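Local coordinates for protein methionyl-tRNA formyltransferase (Clostridium thermocellum, PDB 1ZGH) that probably formylates the amino group of methionine on initiator tRNA, using 10-formyltetrahydrofolate as the one-carbon donor, at residues T60-K65 / P84-I89; I144-D149 / P173-K178; E198-S203 / G222-F227. All coordinates share one frame; numbering follows the deposited sequence.

Interaction 1: T60-K65 / P84-I89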
# COMPACT_ATOMS: atom_id res chain seq x y z
N THR A 60 7.91 10.52 -15.20
CA THR A 60 6.61 11.19 -15.16
C THR A 60 5.84 10.70 -13.92
O THR A 60 5.65 9.50 -13.76
CB THR A 60 5.82 10.92 -16.48
OG1 THR A 60 6.63 11.29 -17.58
CG2 THR A 60 4.52 11.71 -16.56
N ILE A 61 5.39 11.63 -13.08
CA ILE A 61 4.65 11.31 -11.88
C ILE A 61 3.16 11.55 -12.16
O ILE A 61 2.78 12.63 -12.63
CB ILE A 61 5.12 12.14 -10.68
CG1 ILE A 61 6.61 11.94 -10.46
CG2 ILE A 61 4.38 11.73 -9.39
CD1 ILE A 61 7.18 12.87 -9.41
N ILE A 62 2.36 10.52 -11.92
CA ILE A 62 0.93 10.58 -12.12
C ILE A 62 0.25 10.32 -10.79
O ILE A 62 0.56 9.34 -10.11
CB ILE A 62 0.49 9.57 -13.19
CG1 ILE A 62 1.08 9.99 -14.55
CG2 ILE A 62 -1.03 9.47 -13.21
CD1 ILE A 62 0.76 9.06 -15.71
N THR A 63 -0.66 11.21 -10.40
CA THR A 63 -1.31 11.11 -9.08
C THR A 63 -2.84 11.03 -9.11
O THR A 63 -3.44 10.81 -8.06
CB THR A 63 -0.92 12.28 -8.15
OG1 THR A 63 -1.33 13.52 -8.72
CG2 THR A 63 0.59 12.30 -7.92
N ASN A 64 -3.43 11.16 -10.29
CA ASN A 64 -4.90 11.16 -10.46
C ASN A 64 -5.33 10.08 -11.43
O ASN A 64 -4.71 9.89 -12.51
CB ASN A 64 -5.39 12.53 -10.98
CG ASN A 64 -5.10 13.66 -10.02
OD1 ASN A 64 -5.43 13.60 -8.82
ND2 ASN A 64 -4.47 14.72 -10.53
N LYS A 65 -6.39 9.37 -11.06
CA LYS A 65 -7.02 8.36 -11.94
C LYS A 65 -7.10 8.79 -13.40
O LYS A 65 -6.78 8.01 -14.31
CB LYS A 65 -8.43 8.03 -11.43
CG LYS A 65 -9.10 6.83 -12.11
CD LYS A 65 -10.48 6.54 -11.49
CE LYS A 65 -11.17 5.34 -12.16
NZ LYS A 65 -12.05 4.59 -11.16
N PRO A 84 3.73 2.53 -6.46
CA PRO A 84 3.99 2.36 -5.01
C PRO A 84 2.73 2.22 -4.17
O PRO A 84 2.69 1.38 -3.26
CB PRO A 84 4.74 3.62 -4.65
CG PRO A 84 5.38 4.05 -5.92
CD PRO A 84 4.40 3.72 -6.99
N HIS A 85 1.72 3.01 -4.50
CA HIS A 85 0.38 2.86 -3.97
C HIS A 85 -0.65 3.42 -4.92
O HIS A 85 -0.62 4.59 -5.30
CB HIS A 85 0.22 3.59 -2.61
CG HIS A 85 -1.14 3.36 -2.00
ND1 HIS A 85 -2.20 4.20 -2.21
CD2 HIS A 85 -1.64 2.29 -1.35
CE1 HIS A 85 -3.28 3.71 -1.64
NE2 HIS A 85 -2.97 2.54 -1.11
N TRP A 86 -1.58 2.60 -5.34
CA TRP A 86 -2.56 3.06 -6.30
C TRP A 86 -3.91 2.47 -5.98
O TRP A 86 -4.07 1.26 -5.88
CB TRP A 86 -2.13 2.66 -7.70
CG TRP A 86 -2.87 3.32 -8.84
CD1 TRP A 86 -3.74 2.71 -9.68
CD2 TRP A 86 -2.76 4.67 -9.28
NE1 TRP A 86 -4.21 3.60 -10.61
CE2 TRP A 86 -3.61 4.82 -10.39
CE3 TRP A 86 -2.01 5.79 -8.85
CZ2 TRP A 86 -3.75 6.02 -11.08
CZ3 TRP A 86 -2.16 7.00 -9.53
CH2 TRP A 86 -3.02 7.09 -10.64
N SER A 87 -4.89 3.35 -6.01
CA SER A 87 -6.20 3.15 -5.42
C SER A 87 -7.18 2.51 -6.40
O SER A 87 -8.07 1.74 -6.00
CB SER A 87 -6.69 4.53 -4.94
OG SER A 87 -5.54 5.38 -4.68
N TRP A 88 -7.02 2.79 -7.68
CA TRP A 88 -7.98 2.39 -8.68
C TRP A 88 -7.55 1.16 -9.49
O TRP A 88 -6.37 0.80 -9.51
CB TRP A 88 -8.25 3.56 -9.59
CG TRP A 88 -8.66 4.79 -8.83
CD1 TRP A 88 -9.92 5.08 -8.34
CD2 TRP A 88 -7.82 5.88 -8.46
NE1 TRP A 88 -9.90 6.29 -7.69
CE2 TRP A 88 -8.62 6.81 -7.76
CE3 TRP A 88 -6.46 6.19 -8.67
CZ2 TRP A 88 -8.12 8.01 -7.25
CZ3 TRP A 88 -5.97 7.39 -8.18
CH2 TRP A 88 -6.79 8.28 -7.48
N ILE A 89 -8.53 0.52 -10.13
CA ILE A 89 -8.30 -0.58 -11.07
C ILE A 89 -7.46 -0.07 -12.23
O ILE A 89 -7.80 0.95 -12.83
CB ILE A 89 -9.62 -1.10 -11.67
CG1 ILE A 89 -10.47 -1.81 -10.62
CG2 ILE A 89 -9.35 -2.04 -12.88
CD1 ILE A 89 -11.88 -2.10 -11.11
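Lys65 and Trp88 lie where the two backbones come nearest, their CA atoms 6.9 Å apart, whereas Thr63 and Trp86 stand farther off with 8.6 Å between CA atoms. Side chains therefore have to bridge the gap. Segment 60-65 takes in the last residues of outer strand 57-62 and the turn after it; the loop 84-89 follows strand 80-83. Strand 31-36 lies between those two strands in the parallel part of the sheet, so the contact reaches across the C-terminal ends of this alpha/beta sheet. A lysine extended as far as CE suits such a span: with CG anti to the backbone N (chi1 -171°), the Lys65 methylenes run over one face of the Trp88 indole. CB begins over the middle of the ring system, 3.7 Å from Trp88 CD2; CD lies over the pyrrole part as a CH-pi contact, 18° off the ring normal, and the chain carries on past Trp88 CD1 to NZ. Ser87 CB covers the opposite face. Trp86 presents its six-membered ring to the backbone: CZ3 is 3.6 Å from Ile62 O, and Asn64 O lies at the ring edge, 3.8 Å from Trp86 CH2. Ile62 CG2 adds an apolar touch 4.0 Å from Trp86 CH2. The large indoles thus fill the distance between the strand end with its turn and the loop, and the contact rests on dispersion and weak CH-pi attraction, leaving directional bonding to neighbours such as Glu67, which binds Asn64 ND2.

Interaction 2: I144-D149 / P173-K178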
# COMPACT_ATOMS: atom_id res chain seq x y z
N ILE A 144 6.37 -12.53 -10.02
CA ILE A 144 7.06 -11.77 -8.96
C ILE A 144 8.47 -11.45 -9.44
O ILE A 144 9.19 -12.35 -9.84
CB ILE A 144 7.15 -12.60 -7.65
CG1 ILE A 144 5.75 -12.91 -7.10
CG2 ILE A 144 7.96 -11.84 -6.60
CD1 ILE A 144 5.72 -14.04 -6.08
N PHE A 145 8.84 -10.17 -9.40
CA PHE A 145 10.21 -9.75 -9.70
C PHE A 145 11.16 -10.09 -8.56
O PHE A 145 12.22 -10.67 -8.79
CB PHE A 145 10.27 -8.23 -9.95
CG PHE A 145 9.58 -7.78 -11.20
CD1 PHE A 145 10.24 -7.80 -12.43
CD2 PHE A 145 8.27 -7.32 -11.16
CE1 PHE A 145 9.60 -7.34 -13.60
CE2 PHE A 145 7.63 -6.88 -12.31
CZ PHE A 145 8.29 -6.88 -13.53
N PHE A 146 10.78 -9.70 -7.34
CA PHE A 146 11.51 -10.02 -6.08
C PHE A 146 10.79 -9.40 -4.85
O PHE A 146 9.79 -8.67 -5.00
CB PHE A 146 12.99 -9.57 -6.15
CG PHE A 146 13.18 -8.07 -6.39
CD1 PHE A 146 13.26 -7.19 -5.32
CD2 PHE A 146 13.29 -7.57 -7.67
CE1 PHE A 146 13.42 -5.82 -5.53
CE2 PHE A 146 13.47 -6.21 -7.89
CZ PHE A 146 13.53 -5.33 -6.82
N LYS A 147 11.29 -9.71 -3.66
CA LYS A 147 10.66 -9.37 -2.38
C LYS A 147 11.66 -8.73 -1.43
O LYS A 147 12.86 -8.98 -1.56
CB LYS A 147 10.08 -10.61 -1.70
CG LYS A 147 8.98 -11.31 -2.48
CD LYS A 147 8.48 -12.57 -1.80
CE LYS A 147 7.49 -13.30 -2.68
NZ LYS A 147 6.91 -14.49 -2.00
N ARG A 148 11.15 -7.92 -0.50
CA ARG A 148 11.95 -7.36 0.59
C ARG A 148 11.16 -7.44 1.90
O ARG A 148 9.93 -7.33 1.87
CB ARG A 148 12.33 -5.90 0.32
CG ARG A 148 13.26 -5.69 -0.87
CD ARG A 148 14.66 -6.20 -0.61
NE ARG A 148 15.49 -6.16 -1.83
CZ ARG A 148 15.83 -7.21 -2.58
NH1 ARG A 148 15.45 -8.45 -2.28
NH2 ARG A 148 16.59 -7.03 -3.66
N ASP A 149 11.85 -7.63 3.03
CA ASP A 149 11.20 -7.68 4.34
C ASP A 149 10.64 -6.32 4.80
O ASP A 149 11.18 -5.24 4.45
CB ASP A 149 12.17 -8.16 5.43
CG ASP A 149 12.60 -9.61 5.24
OD1 ASP A 149 11.84 -10.43 4.67
OD2 ASP A 149 13.73 -9.93 5.68
N PRO A 173 15.28 1.22 -7.60
CA PRO A 173 16.64 1.21 -8.19
C PRO A 173 17.14 -0.16 -8.68
O PRO A 173 17.75 -0.26 -9.75
CB PRO A 173 17.51 1.73 -7.05
CG PRO A 173 16.59 2.57 -6.25
CD PRO A 173 15.28 1.84 -6.27
N GLU A 174 16.89 -1.20 -7.90
CA GLU A 174 17.27 -2.56 -8.28
C GLU A 174 16.52 -3.04 -9.53
O GLU A 174 17.14 -3.55 -10.49
CB GLU A 174 17.01 -3.55 -7.14
CG GLU A 174 17.05 -5.01 -7.59
CD GLU A 174 18.03 -5.83 -6.80
OE1 GLU A 174 17.61 -6.83 -6.17
OE2 GLU A 174 19.22 -5.47 -6.81
N LEU A 175 15.21 -2.89 -9.51
CA LEU A 175 14.38 -3.21 -10.68
C LEU A 175 14.84 -2.53 -11.97
O LEU A 175 14.99 -3.21 -12.99
CB LEU A 175 12.91 -2.84 -10.44
CG LEU A 175 11.96 -3.24 -11.57
CD1 LEU A 175 11.67 -4.72 -11.51
CD2 LEU A 175 10.65 -2.45 -11.48
N LEU A 176 15.04 -1.22 -11.93
CA LEU A 176 15.41 -0.46 -13.15
C LEU A 176 16.85 -0.77 -13.58
O LEU A 176 17.17 -0.69 -14.76
CB LEU A 176 15.21 1.06 -12.95
CG LEU A 176 13.78 1.53 -12.57
CD1 LEU A 176 13.70 3.05 -12.35
CD2 LEU A 176 12.76 1.09 -13.61
N THR A 177 17.70 -1.14 -12.63
CA THR A 177 19.10 -1.43 -12.93
C THR A 177 19.34 -2.86 -13.40
O THR A 177 20.00 -3.08 -14.42
CB THR A 177 20.01 -1.13 -11.74
OG1 THR A 177 19.81 0.22 -11.33
CG2 THR A 177 21.47 -1.31 -12.13
N LYS A 178 18.83 -3.82 -12.65
CA LYS A 178 19.01 -5.22 -13.00
C LYS A 178 18.01 -5.71 -14.03
O LYS A 178 18.29 -6.65 -14.77
CB LYS A 178 18.94 -6.09 -11.76
CG LYS A 178 20.00 -5.76 -10.72
CD LYS A 178 19.92 -6.74 -9.56
CE LYS A 178 21.26 -6.93 -8.85
NZ LYS A 178 21.28 -8.20 -8.02
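Glu174 meets both Phe146 and Arg148, joining helix 156-178 to the outer strand 144-151 in an alpha/beta packing of helix against sheet. The axes of the two short segments approach to 10.0 Å, with their N-to-C directions 144° apart. Phe145 and Phe146 both direct their CB toward the helix, and the backbones of both hydrogen-bond to Ala132 of strand 127-134, consistent with a classic beta bulge. From Glu174 CB, which lies 3.9 Å from Phe146 CZ, the chain passes to CG, 3.6 Å from the same CZ, so its methylenes serve as apolar partners of the ring. A bend at chi2 (125°) then brings OE1 over the centre of that ring's face. This would be a poor place for a bare anion, but Arg148 NH2 meets OE1 at 2.7 Å in a salt bridge, approaching with its guanidinium edge. OE2 turns to Lys178 NZ in a long salt bridge of 3.6 Å, completing a network. Arginine suits the strand position because NE can serve a second acid, Asp170, while Phe146 CD1 lies over one face of its guanidinium. Deeper in, the branched Leu175 packs against Phe145, its CD1 poised over one ring face, 3.5 Å from Phe145 CD1.

Interaction 3: E198-S203 / G222-F227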
# COMPACT_ATOMS: atom_id res chain seq x y z
N GLU A 198 -17.31 0.47 7.57
CA GLU A 198 -18.03 -0.09 8.71
C GLU A 198 -17.19 -1.07 9.55
O GLU A 198 -17.45 -1.25 10.74
CB GLU A 198 -19.30 -0.79 8.24
CG GLU A 198 -20.31 0.12 7.52
CD GLU A 198 -19.89 0.62 6.10
OE1 GLU A 198 -18.98 0.06 5.44
OE2 GLU A 198 -20.50 1.61 5.65
N GLN A 199 -16.19 -1.70 8.94
CA GLN A 199 -15.35 -2.69 9.65
C GLN A 199 -14.27 -2.01 10.53
O GLN A 199 -13.47 -2.71 11.21
CB GLN A 199 -14.68 -3.63 8.65
CG GLN A 199 -15.66 -4.57 7.95
CD GLN A 199 -14.96 -5.36 6.85
OE1 GLN A 199 -14.82 -4.89 5.72
NE2 GLN A 199 -14.52 -6.56 7.19
N SER A 200 -14.28 -0.68 10.54
CA SER A 200 -13.52 0.09 11.54
C SER A 200 -14.07 0.09 12.97
O SER A 200 -13.40 0.54 13.91
CB SER A 200 -13.43 1.53 11.05
OG SER A 200 -12.63 1.59 9.89
N GLU A 201 -15.27 -0.44 13.16
CA GLU A 201 -15.93 -0.47 14.45
C GLU A 201 -15.24 -1.47 15.38
O GLU A 201 -15.05 -2.62 15.01
CB GLU A 201 -17.43 -0.81 14.31
CG GLU A 201 -18.21 -0.53 15.59
CD GLU A 201 -19.70 -0.83 15.51
OE1 GLU A 201 -20.18 -1.23 14.44
OE2 GLU A 201 -20.38 -0.66 16.54
N ILE A 202 -14.86 -1.02 16.57
CA ILE A 202 -14.21 -1.84 17.58
C ILE A 202 -15.34 -2.52 18.40
O ILE A 202 -16.27 -1.84 18.85
CB ILE A 202 -13.40 -0.98 18.54
CG1 ILE A 202 -12.21 -0.31 17.83
CG2 ILE A 202 -12.95 -1.76 19.78
CD1 ILE A 202 -11.69 0.92 18.60
N SER A 203 -15.23 -3.83 18.61
CA SER A 203 -16.18 -4.56 19.45
C SER A 203 -15.81 -4.47 20.91
O SER A 203 -14.62 -4.49 21.24
CB SER A 203 -16.23 -6.02 19.02
OG SER A 203 -16.78 -6.85 20.02
N GLY A 222 -6.10 9.33 5.00
CA GLY A 222 -7.18 8.88 4.12
C GLY A 222 -7.93 7.65 4.62
O GLY A 222 -8.83 7.20 3.94
N TYR A 223 -7.56 7.11 5.79
CA TYR A 223 -8.17 5.87 6.29
C TYR A 223 -9.26 6.17 7.30
O TYR A 223 -9.15 7.16 8.02
CB TYR A 223 -7.09 4.92 6.87
CG TYR A 223 -6.22 4.39 5.78
CD1 TYR A 223 -6.60 3.26 5.04
CD2 TYR A 223 -5.03 5.05 5.40
CE1 TYR A 223 -5.80 2.78 4.00
CE2 TYR A 223 -4.25 4.59 4.35
CZ TYR A 223 -4.63 3.44 3.65
OH TYR A 223 -3.86 2.97 2.58
N PRO A 224 -10.34 5.34 7.35
CA PRO A 224 -11.45 5.53 8.31
C PRO A 224 -11.04 5.05 9.68
O PRO A 224 -10.87 3.83 9.90
CB PRO A 224 -12.57 4.62 7.76
CG PRO A 224 -11.86 3.53 7.01
CD PRO A 224 -10.56 4.15 6.49
N ARG A 225 -10.88 5.98 10.61
CA ARG A 225 -10.39 5.64 11.95
C ARG A 225 -11.22 4.59 12.67
O ARG A 225 -12.43 4.53 12.52
CB ARG A 225 -10.33 6.89 12.83
CG ARG A 225 -9.32 7.94 12.39
CD ARG A 225 -7.90 7.58 12.62
NE ARG A 225 -7.02 8.68 12.17
CZ ARG A 225 -6.67 8.86 10.89
NH1 ARG A 225 -7.14 8.02 9.96
NH2 ARG A 225 -5.88 9.87 10.56
N ALA A 226 -10.56 3.86 13.56
CA ALA A 226 -11.21 2.93 14.44
C ALA A 226 -12.23 3.69 15.29
O ALA A 226 -11.96 4.78 15.78
CB ALA A 226 -10.21 2.21 15.33
N PHE A 227 -13.39 3.11 15.48
CA PHE A 227 -14.46 3.79 16.20
C PHE A 227 -15.36 2.89 17.04
O PHE A 227 -15.41 1.67 16.83
CB PHE A 227 -15.28 4.63 15.21
CG PHE A 227 -16.23 3.86 14.37
CD1 PHE A 227 -17.54 3.69 14.80
CD2 PHE A 227 -15.83 3.31 13.16
CE1 PHE A 227 -18.45 2.98 14.06
CE2 PHE A 227 -16.75 2.60 12.37
CZ PHE A 227 -18.07 2.44 12.83
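Phe227 lays one face of its ring against Glu201, whose CB makes a CH-pi contact 4.0 Å from the ring centroid and 27° off the normal. Ser200 CB comes to the ring edge, 3.7 Å from Phe227 CD2, and Arg225 O also lies at the edge, in plane. The Glu201 carboxylate plane is nearly parallel to the ring plane. Although Phe227 CB starts off away from segment 198-203, chi1 of 77° sets CG between the backbone N and the carbonyl carbon and brings the ring back, its face over Glu201 and its edge beside Ser200. Beneath it, the backbones form a single bridge of parallel type: Phe227 N donates to Ser200 O at 3.0 Å, and Ile202 N reaches Phe227 O at 2.8 Å in a nearly straight bond (169°). Serine suits its buried site because its short hydroxyl can be satisfied at once: Ser200 OG donates to Pro224 O at 2.8 Å, from above the carbonyl plane. Ile202 CD1 and Ala226 CB meet at 3.8 Å, a small residue leaving room for the branched one, and Ile211 and Ile215 of helix 208-217 continue this apolar layer. In the C-terminal domain, the bridge draws the segments before and after that helix together where strand 227-230 begins. Directional bonds thus set the register, while the phenyl ring covers the bridge and probably shields it from water.

How the interactions relate
Interactions 1 and 2 reach the same six-stranded sheet at its two outermost strands, 57-62 and 144-151, with centres about 20 Å apart. Interaction 3 belongs to the C-terminal domain, about 34 Å from interaction 2 between centres and across the middle of the chain. Chemistry follows place: interaction 1 is a surface contact made by aromatic and aliphatic packing; interaction 2, partly buried, grades from the apolar Phe145-Leu175 pair to charged groups further out; interaction 3, also partly buried, is the one tied by hydrogen bonds between its segments. Interactions 1 and 3 touch where His85 NE2 packs 3.8 Å from Tyr223 OH, a direct meeting of the two family regions.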